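Local atomic coordinates of hypothetical protein (Mus musculus, PDB entry 1VKB), a protein that probably acts as a gamma-glutamylamine cyclotransferase, an AIG2-like enzyme expected to release 5-oxoproline from gamma-glutamyl amines. Residues 13-18 and 77-82; 17-22 and 124-129; 25-30 and 145-150. All blocks are in the same frame, centred on the assembly; numbering follows the deposited sequence. Where two conformers were deposited one is given.

Contact 1: 13-18 and 77-82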
# COMPACT_ATOMS: atom_id res chain seq x y z
N MET A 13 8.34 -1.98 -17.28
CA MET A 13 8.25 -1.57 -15.89
C MET A 13 6.92 -2.12 -15.39
O MET A 13 6.26 -2.89 -16.11
CB MET A 13 8.26 -0.03 -15.86
CG MET A 13 9.48 0.61 -16.53
SD MET A 13 10.90 0.34 -15.50
CE MET A 13 12.26 0.38 -16.68
N ALA A 14 6.51 -1.69 -14.19
CA ALA A 14 5.21 -2.06 -13.65
C ALA A 14 4.65 -0.97 -12.78
O ALA A 14 5.36 -0.40 -11.94
CB ALA A 14 5.34 -3.30 -12.81
N HIS A 15 3.35 -0.73 -12.90
CA HIS A 15 2.67 0.20 -12.03
C HIS A 15 2.30 -0.45 -10.72
O HIS A 15 1.82 -1.58 -10.71
CB HIS A 15 1.40 0.75 -12.69
CG HIS A 15 1.68 1.78 -13.75
ND1 HIS A 15 1.14 1.72 -15.02
CD2 HIS A 15 2.47 2.88 -13.74
CE1 HIS A 15 1.57 2.75 -15.74
NE2 HIS A 15 2.39 3.46 -14.99
N ILE A 16 2.57 0.26 -9.62
CA ILE A 16 2.13 -0.12 -8.30
C ILE A 16 1.37 1.01 -7.67
O ILE A 16 1.55 2.19 -8.03
CB ILE A 16 3.31 -0.56 -7.39
CG1 ILE A 16 4.24 0.62 -6.97
CG2 ILE A 16 4.15 -1.71 -8.03
CD1 ILE A 16 5.18 0.18 -5.90
N PHE A 17 0.54 0.66 -6.70
CA PHE A 17 -0.24 1.61 -5.94
C PHE A 17 0.03 1.32 -4.46
O PHE A 17 -0.19 0.22 -4.01
CB PHE A 17 -1.70 1.42 -6.27
CG PHE A 17 -2.66 2.22 -5.43
CD1 PHE A 17 -2.95 3.54 -5.74
CD2 PHE A 17 -3.34 1.62 -4.40
CE1 PHE A 17 -3.90 4.24 -4.98
CE2 PHE A 17 -4.27 2.32 -3.67
CZ PHE A 17 -4.55 3.60 -3.97
N VAL A 18 0.55 2.32 -3.78
CA VAL A 18 0.89 2.27 -2.36
C VAL A 18 -0.05 3.16 -1.56
O VAL A 18 -0.38 4.29 -1.95
CB VAL A 18 2.37 2.57 -2.10
CG1 VAL A 18 3.23 1.51 -2.80
CG2 VAL A 18 2.78 3.95 -2.47
N GLY A 77 -4.25 6.58 -2.44
CA GLY A 77 -2.84 6.27 -2.41
C GLY A 77 -2.16 6.88 -3.59
O GLY A 77 -2.68 7.80 -4.25
N GLU A 78 -0.96 6.37 -3.83
CA GLU A 78 -0.09 6.94 -4.83
C GLU A 78 0.29 5.87 -5.84
O GLU A 78 0.57 4.72 -5.51
CB GLU A 78 1.15 7.51 -4.18
CG GLU A 78 0.84 8.72 -3.30
CD GLU A 78 2.01 9.18 -2.49
OE1 GLU A 78 3.03 8.46 -2.39
OE2 GLU A 78 1.87 10.26 -1.95
N ILE A 79 0.34 6.31 -7.09
CA ILE A 79 0.79 5.46 -8.21
C ILE A 79 2.24 5.72 -8.55
O ILE A 79 2.65 6.87 -8.76
CB ILE A 79 -0.09 5.71 -9.43
CG1 ILE A 79 -1.59 5.52 -9.07
CG2 ILE A 79 0.33 4.84 -10.58
CD1 ILE A 79 -2.52 6.06 -10.13
N TYR A 80 3.02 4.63 -8.62
CA TYR A 80 4.42 4.69 -9.07
C TYR A 80 4.63 3.77 -10.23
O TYR A 80 3.96 2.76 -10.35
CB TYR A 80 5.39 4.23 -7.94
CG TYR A 80 5.46 5.23 -6.83
CD1 TYR A 80 4.44 5.29 -5.90
CD2 TYR A 80 6.53 6.09 -6.70
CE1 TYR A 80 4.46 6.22 -4.87
CE2 TYR A 80 6.56 7.05 -5.69
CZ TYR A 80 5.51 7.09 -4.78
OH TYR A 80 5.49 8.03 -3.77
N GLU A 81 5.59 4.11 -11.08
CA GLU A 81 6.08 3.16 -12.07
C GLU A 81 7.42 2.65 -11.55
O GLU A 81 8.32 3.47 -11.28
CB GLU A 81 6.19 3.80 -13.45
CG GLU A 81 6.48 2.77 -14.51
CD GLU A 81 6.45 3.30 -15.93
OE1 GLU A 81 6.96 4.41 -16.17
OE2 GLU A 81 5.94 2.59 -16.81
N VAL A 82 7.57 1.32 -11.40
CA VAL A 82 8.80 0.74 -10.82
C VAL A 82 9.43 -0.26 -11.78
O VAL A 82 8.74 -0.81 -12.68
CB VAL A 82 8.55 0.07 -9.44
CG1 VAL A 82 7.83 1.04 -8.49
CG2 VAL A 82 7.73 -1.18 -9.57
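Phe17 rests the far end of its ring on the bare backbone of Gly77, a plain case of a bump meeting a hollow between two strands. Its CG stands anti to the backbone N (chi1 173°), and ring atom CE1 comes within 3.4 Å of Gly77 CA. Glycine itself makes the hollow: a CB at that position would collide with Phe17 CZ and with Val18 O. On the same face, His15 and Glu81 lie with ring and carboxylate planes nearly parallel, 12° apart, and His15 CD2 touches Glu81 CB at 3.8 Å; the acid reaches on to a salt bridge with Arg43. On the face carrying Ile16, Val18, Tyr80 and Val82, the side chains also interlock. Val18 CG2 meets Tyr80 CE1 at 3.7 Å, the two side chains crossing at about a right angle. Ile16 turns CG1 between its backbone N and carbonyl carbon (chi1 70°), where it lies 3.9 Å from Tyr80 CB, and its CD1 reaches Val82 CG1 at 3.8 Å. Tyr80 OH then donates to Glu78 OE1 over 2.9 Å from above the carboxylate plane, and Arg24 N is a second partner of that oxygen. Six backbone hydrogen bonds, paired at Ala14–Val82, Ile16–Tyr80 and Val18–Glu78, set the register of an antiparallel strand pair, here part of the mixed sheet of the gamma-glutamyl cyclotransferase-like fold.

Contact 2: 17-22 and 124-129. With FMT (formic acid), chain C.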
# COMPACT_ATOMS: atom_id res chain seq x y z
N PHE A 17 0.54 0.66 -6.70
CA PHE A 17 -0.24 1.61 -5.94
C PHE A 17 0.03 1.32 -4.46
O PHE A 17 -0.19 0.22 -4.01
CB PHE A 17 -1.70 1.42 -6.27
CG PHE A 17 -2.66 2.22 -5.43
CD1 PHE A 17 -2.95 3.54 -5.74
CD2 PHE A 17 -3.34 1.62 -4.40
CE1 PHE A 17 -3.90 4.24 -4.98
CE2 PHE A 17 -4.27 2.32 -3.67
CZ PHE A 17 -4.55 3.60 -3.97
N VAL A 18 0.55 2.32 -3.78
CA VAL A 18 0.89 2.27 -2.36
C VAL A 18 -0.05 3.16 -1.56
O VAL A 18 -0.38 4.29 -1.95
CB VAL A 18 2.37 2.57 -2.10
CG1 VAL A 18 3.23 1.51 -2.80
CG2 VAL A 18 2.78 3.95 -2.47
N TYR A 19 -0.52 2.60 -0.46
CA TYR A 19 -1.54 3.24 0.38
C TYR A 19 -1.05 3.45 1.80
O TYR A 19 -1.70 4.15 2.56
CB TYR A 19 -2.81 2.38 0.42
CG TYR A 19 -2.55 0.99 0.91
CD1 TYR A 19 -2.52 0.71 2.28
CD2 TYR A 19 -2.34 -0.05 0.01
CE1 TYR A 19 -2.23 -0.56 2.71
CE2 TYR A 19 -2.03 -1.29 0.44
CZ TYR A 19 -1.99 -1.55 1.81
OH TYR A 19 -1.72 -2.82 2.28
N GLY A 20 0.06 2.81 2.18
CA GLY A 20 0.48 2.79 3.55
C GLY A 20 1.77 3.51 3.82
O GLY A 20 1.97 4.70 3.48
N THR A 21 2.64 2.81 4.55
CA THR A 21 3.90 3.43 5.03
C THR A 21 4.86 3.76 3.89
O THR A 21 5.85 4.46 4.09
CB THR A 21 4.64 2.54 6.05
OG1 THR A 21 5.14 1.36 5.41
CG2 THR A 21 3.73 2.09 7.13
N LEU A 22 4.58 3.20 2.71
CA LEU A 22 5.38 3.48 1.50
C LEU A 22 5.10 4.79 0.78
O LEU A 22 5.91 5.22 -0.04
CB LEU A 22 5.32 2.31 0.51
CG LEU A 22 5.91 1.00 1.01
CD1 LEU A 22 5.55 -0.13 0.04
CD2 LEU A 22 7.39 1.06 1.18
N CYS A 124 -2.74 -1.57 -11.29
CA CYS A 124 -1.56 -1.45 -10.47
C CYS A 124 -1.46 -2.67 -9.56
O CYS A 124 -2.48 -3.16 -9.10
CB CYS A 124 -1.69 -0.26 -9.53
SG CYS A 124 -1.80 1.35 -10.31
N PHE A 125 -0.26 -3.12 -9.30
CA PHE A 125 -0.03 -4.04 -8.23
C PHE A 125 -0.25 -3.30 -6.87
O PHE A 125 0.22 -2.17 -6.65
CB PHE A 125 1.37 -4.62 -8.25
CG PHE A 125 1.62 -5.59 -9.38
CD1 PHE A 125 0.79 -6.68 -9.61
CD2 PHE A 125 2.71 -5.39 -10.23
CE1 PHE A 125 1.03 -7.54 -10.70
CE2 PHE A 125 2.93 -6.28 -11.29
CZ PHE A 125 2.10 -7.33 -11.51
N VAL A 126 -0.86 -4.02 -5.94
CA VAL A 126 -1.12 -3.49 -4.59
C VAL A 126 -0.82 -4.62 -3.61
O VAL A 126 -1.09 -5.79 -3.93
CB VAL A 126 -2.62 -3.10 -4.44
CG1 VAL A 126 -2.86 -2.48 -3.05
CG2 VAL A 126 -3.02 -2.10 -5.51
N TYR A 127 -0.21 -4.29 -2.48
CA TYR A 127 0.04 -5.28 -1.41
C TYR A 127 -1.23 -5.40 -0.55
O TYR A 127 -1.54 -4.50 0.22
CB TYR A 127 1.30 -4.89 -0.61
CG TYR A 127 2.52 -5.02 -1.49
CD1 TYR A 127 3.02 -6.29 -1.80
CD2 TYR A 127 3.13 -3.91 -2.07
CE1 TYR A 127 4.10 -6.44 -2.65
CE2 TYR A 127 4.21 -4.06 -2.98
CZ TYR A 127 4.69 -5.31 -3.23
OH TYR A 127 5.74 -5.48 -4.09
N THR A 128 -2.02 -6.47 -0.79
CA THR A 128 -3.24 -6.75 -0.01
C THR A 128 -2.95 -7.88 0.95
O THR A 128 -1.89 -8.47 0.89
CB THR A 128 -4.40 -7.11 -0.92
OG1 THR A 128 -4.07 -8.29 -1.67
CG2 THR A 128 -4.60 -6.04 -1.95
N THR A 129 -3.87 -8.19 1.85
CA THR A 129 -3.69 -9.37 2.67
C THR A 129 -4.96 -10.15 2.92
O THR A 129 -6.01 -9.56 3.19
CB THR A 129 -2.95 -9.09 3.95
OG1 THR A 129 -2.78 -10.33 4.63
CG2 THR A 129 -3.75 -8.23 4.90
C FMT C . 1.80 0.09 1.13
O1 FMT C . 1.03 0.24 0.17
O2 FMT C . 2.40 0.97 1.81
O HOH W 1 0.54 -1.54 -1.94
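Tyr19 reaches Tyr127 with its side chain where backbone pairing gives way to a single water: Tyr19 OH donates to Tyr127 O at 2.7 Å, nearly along the C=O axis, while also bonding to Leu65 N. The water accepts from Tyr127 N, donates to Phe17 O, and donates its second hydrogen bond to O1 of a bound formic acid at 2.8 Å. Next to it the chains join directly, Phe17 N donating to Phe125 O at 2.8 Å. Tyr19 CG sits between the backbone N and the carbonyl carbon (chi1 57°). The ring meets the Tyr127 carbonyl at its edge, and formic acid O1 lies 3.3 Å above one face, offset toward the rim. The turn after strand 14-18 reads Tyr-Gly-Thr-Leu, matching the YGxL signature loop by which relatives in this family bind the gamma-glutamyl group. Consistent with such a pocket, its amides converge on the formic acid, which probably came from the crystallisation liquor: Tyr19 N binds O1 at 2.9 Å, Leu22 N binds O2 at 3.2 Å, and Gly20 N adds a weak bond to O2. A CB on Gly20 would collide with that oxygen. Between Phe125 and Tyr127, Val126 adds apolar packing, its CG1 meeting Tyr19 CE2 at 3.8 Å and its CG2 lying 3.8 Å from Phe17 CB, the valine and phenylalanine side chains pointing the same way.

Contact 3: 25-30 and 145-150. With FMT (formic acid), chain D.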
# COMPACT_ATOMS: atom_id res chain seq x y z
N GLY A 25 5.94 10.96 2.41
CA GLY A 25 5.65 11.50 3.71
C GLY A 25 5.31 10.51 4.78
O GLY A 25 5.01 10.91 5.93
N GLN A 26 5.34 9.23 4.45
CA GLN A 26 5.04 8.17 5.41
C GLN A 26 6.33 7.41 5.81
O GLN A 26 7.39 7.54 5.14
CB GLN A 26 3.93 7.27 4.87
CG GLN A 26 2.59 8.04 4.71
CD GLN A 26 2.08 8.58 6.01
OE1 GLN A 26 2.15 7.90 7.00
NE2 GLN A 26 1.51 9.79 6.00
N PRO A 27 6.28 6.69 6.92
CA PRO A 27 7.56 6.29 7.57
C PRO A 27 8.54 5.42 6.78
O PRO A 27 9.74 5.47 7.09
CB PRO A 27 7.09 5.61 8.88
CG PRO A 27 5.71 6.17 9.12
CD PRO A 27 5.12 6.36 7.77
N ASN A 28 8.06 4.64 5.80
CA ASN A 28 8.94 3.74 5.03
C ASN A 28 9.17 4.21 3.62
O ASN A 28 9.70 3.48 2.79
CB ASN A 28 8.45 2.29 5.03
CG ASN A 28 8.62 1.59 6.37
OD1 ASN A 28 9.69 1.73 7.00
ND2 ASN A 28 7.54 0.93 6.86
N HIS A 29 8.78 5.44 3.33
CA HIS A 29 8.99 5.97 1.98
C HIS A 29 10.46 5.88 1.52
O HIS A 29 10.70 5.67 0.36
CB HIS A 29 8.50 7.41 1.82
CG HIS A 29 8.45 7.87 0.39
ND1 HIS A 29 7.68 7.24 -0.57
CD2 HIS A 29 9.13 8.85 -0.25
CE1 HIS A 29 7.87 7.84 -1.73
NE2 HIS A 29 8.74 8.82 -1.56
N LYS A 30 11.42 6.07 2.44
CA LYS A 30 12.84 6.02 2.05
C LYS A 30 13.20 4.82 1.22
O LYS A 30 14.11 4.89 0.41
CB LYS A 30 13.79 6.07 3.29
CG LYS A 30 13.95 7.43 3.98
CD LYS A 30 14.86 7.36 5.31
CE LYS A 30 16.29 6.91 4.98
NZ LYS A 30 16.87 7.75 3.92
N TYR A 145 -4.44 6.36 4.79
CA TYR A 145 -3.49 6.12 5.88
C TYR A 145 -2.53 7.30 6.12
O TYR A 145 -1.88 7.79 5.19
CB TYR A 145 -2.63 4.91 5.58
CG TYR A 145 -1.54 4.67 6.60
CD1 TYR A 145 -1.84 4.19 7.85
CD2 TYR A 145 -0.20 4.97 6.30
CE1 TYR A 145 -0.79 3.99 8.84
CE2 TYR A 145 0.80 4.75 7.22
CZ TYR A 145 0.51 4.29 8.49
OH TYR A 145 1.53 4.09 9.38
N ASP A 146 -2.41 7.68 7.38
CA ASP A 146 -1.38 8.59 7.86
C ASP A 146 -0.91 8.09 9.20
O ASP A 146 -1.70 8.08 10.17
CB ASP A 146 -1.97 10.02 7.99
CG ASP A 146 -0.98 11.05 8.45
OD1 ASP A 146 0.26 10.84 8.58
OD2 ASP A 146 -1.41 12.17 8.75
N SER A 147 0.37 7.72 9.29
CA SER A 147 0.95 7.30 10.56
C SER A 147 0.70 8.33 11.68
O SER A 147 0.48 7.94 12.83
CB SER A 147 2.45 7.07 10.39
OG SER A 147 3.01 6.64 11.61
N GLU A 148 0.68 9.63 11.35
CA GLU A 148 0.45 10.70 12.35
C GLU A 148 -1.03 11.13 12.51
O GLU A 148 -1.34 12.20 13.06
CB GLU A 148 1.33 11.92 11.98
CG GLU A 148 2.81 11.62 11.99
CD GLU A 148 3.38 11.33 13.39
OE1 GLU A 148 2.87 11.88 14.35
OE2 GLU A 148 4.35 10.57 13.53
N GLY A 149 -1.95 10.34 11.96
CA GLY A 149 -3.37 10.64 11.99
C GLY A 149 -4.01 10.59 13.37
O GLY A 149 -3.38 10.12 14.32
N PRO A 150 -5.25 11.08 13.47
CA PRO A 150 -5.95 11.18 14.78
C PRO A 150 -6.35 9.87 15.45
O PRO A 150 -6.69 9.89 16.62
CB PRO A 150 -7.21 12.04 14.48
CG PRO A 150 -7.36 12.05 12.96
CD PRO A 150 -6.02 11.70 12.37
C FMT D . 9.21 9.75 -4.66
O1 FMT D . 9.33 10.25 -5.78
O2 FMT D . 8.82 10.39 -3.71
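Gln26 faces the 145-150 loop with both ends of its amide, tying the loop that follows strand 14-18 to the one after strand 121-129. Its CG stands anti to the carbonyl carbon (chi1 -64°) and the chain bends at chi2. Two hydrogen bonds cross: Gln26 OE1 accepts from Ser147 N at 2.9 Å in a nearly straight bond, while Gln26 NE2 donates to Asp146 OD1 at 3.1 Å, with that oxygen in the amide plane. Amide and carboxylate planes stand 86° apart, and NE2 meets OD1 from above the carboxylate plane. Glu148 N arrives at Asp146 OD1 from the opposite face, 3.1 Å away, completing an Asx turn within the type I turn from Asp146 to Gly149. The apolar touch is Pro27 CG on Ser147 CB at 3.6 Å; Ser147 OG turns to Tyr155 N instead. Polar atoms also meet an aromatic ring: Gln26 OE1 lies 3.4 Å from Tyr145 CE2, and Ser147 N sits over one face of Tyr145. A leucine in place of Gln26 would probably leave Ser147 N without this acceptor and Asp146 OD1 with one donor fewer. Apart from this meeting, His29 NE2 donates to a second formic acid, which Arg24 also binds. The chemistry fixes which way round the amide sits: turned over, it would set its oxygen against the Asp146 carboxylate and its NH2 against the N-H of Ser147.

Contacts 1 and 2 share Phe17 and Val18, and their centres are 8 Å apart. Strand 14-18 lies between two neighbours: 77-82 bonds to it at one margin and Phe125 at the other, where His15 O and Phe125 N are 2.9 Å apart, a probable hydrogen bond. The chain then leaves the sheet through the turn of contact 2 that binds formic acid into the loop of contact 3, with centres about 13 Å apart. Leu22 O lies 2.7 Å from His29 ND1, and Tyr145 CB packs 3.2 Å from Tyr19 O. Contact 3 thus borders the turn that forms the likely substrate pocket, through Tyr145 against Tyr19 and Gly20, while contact 1 flanks it through Val18.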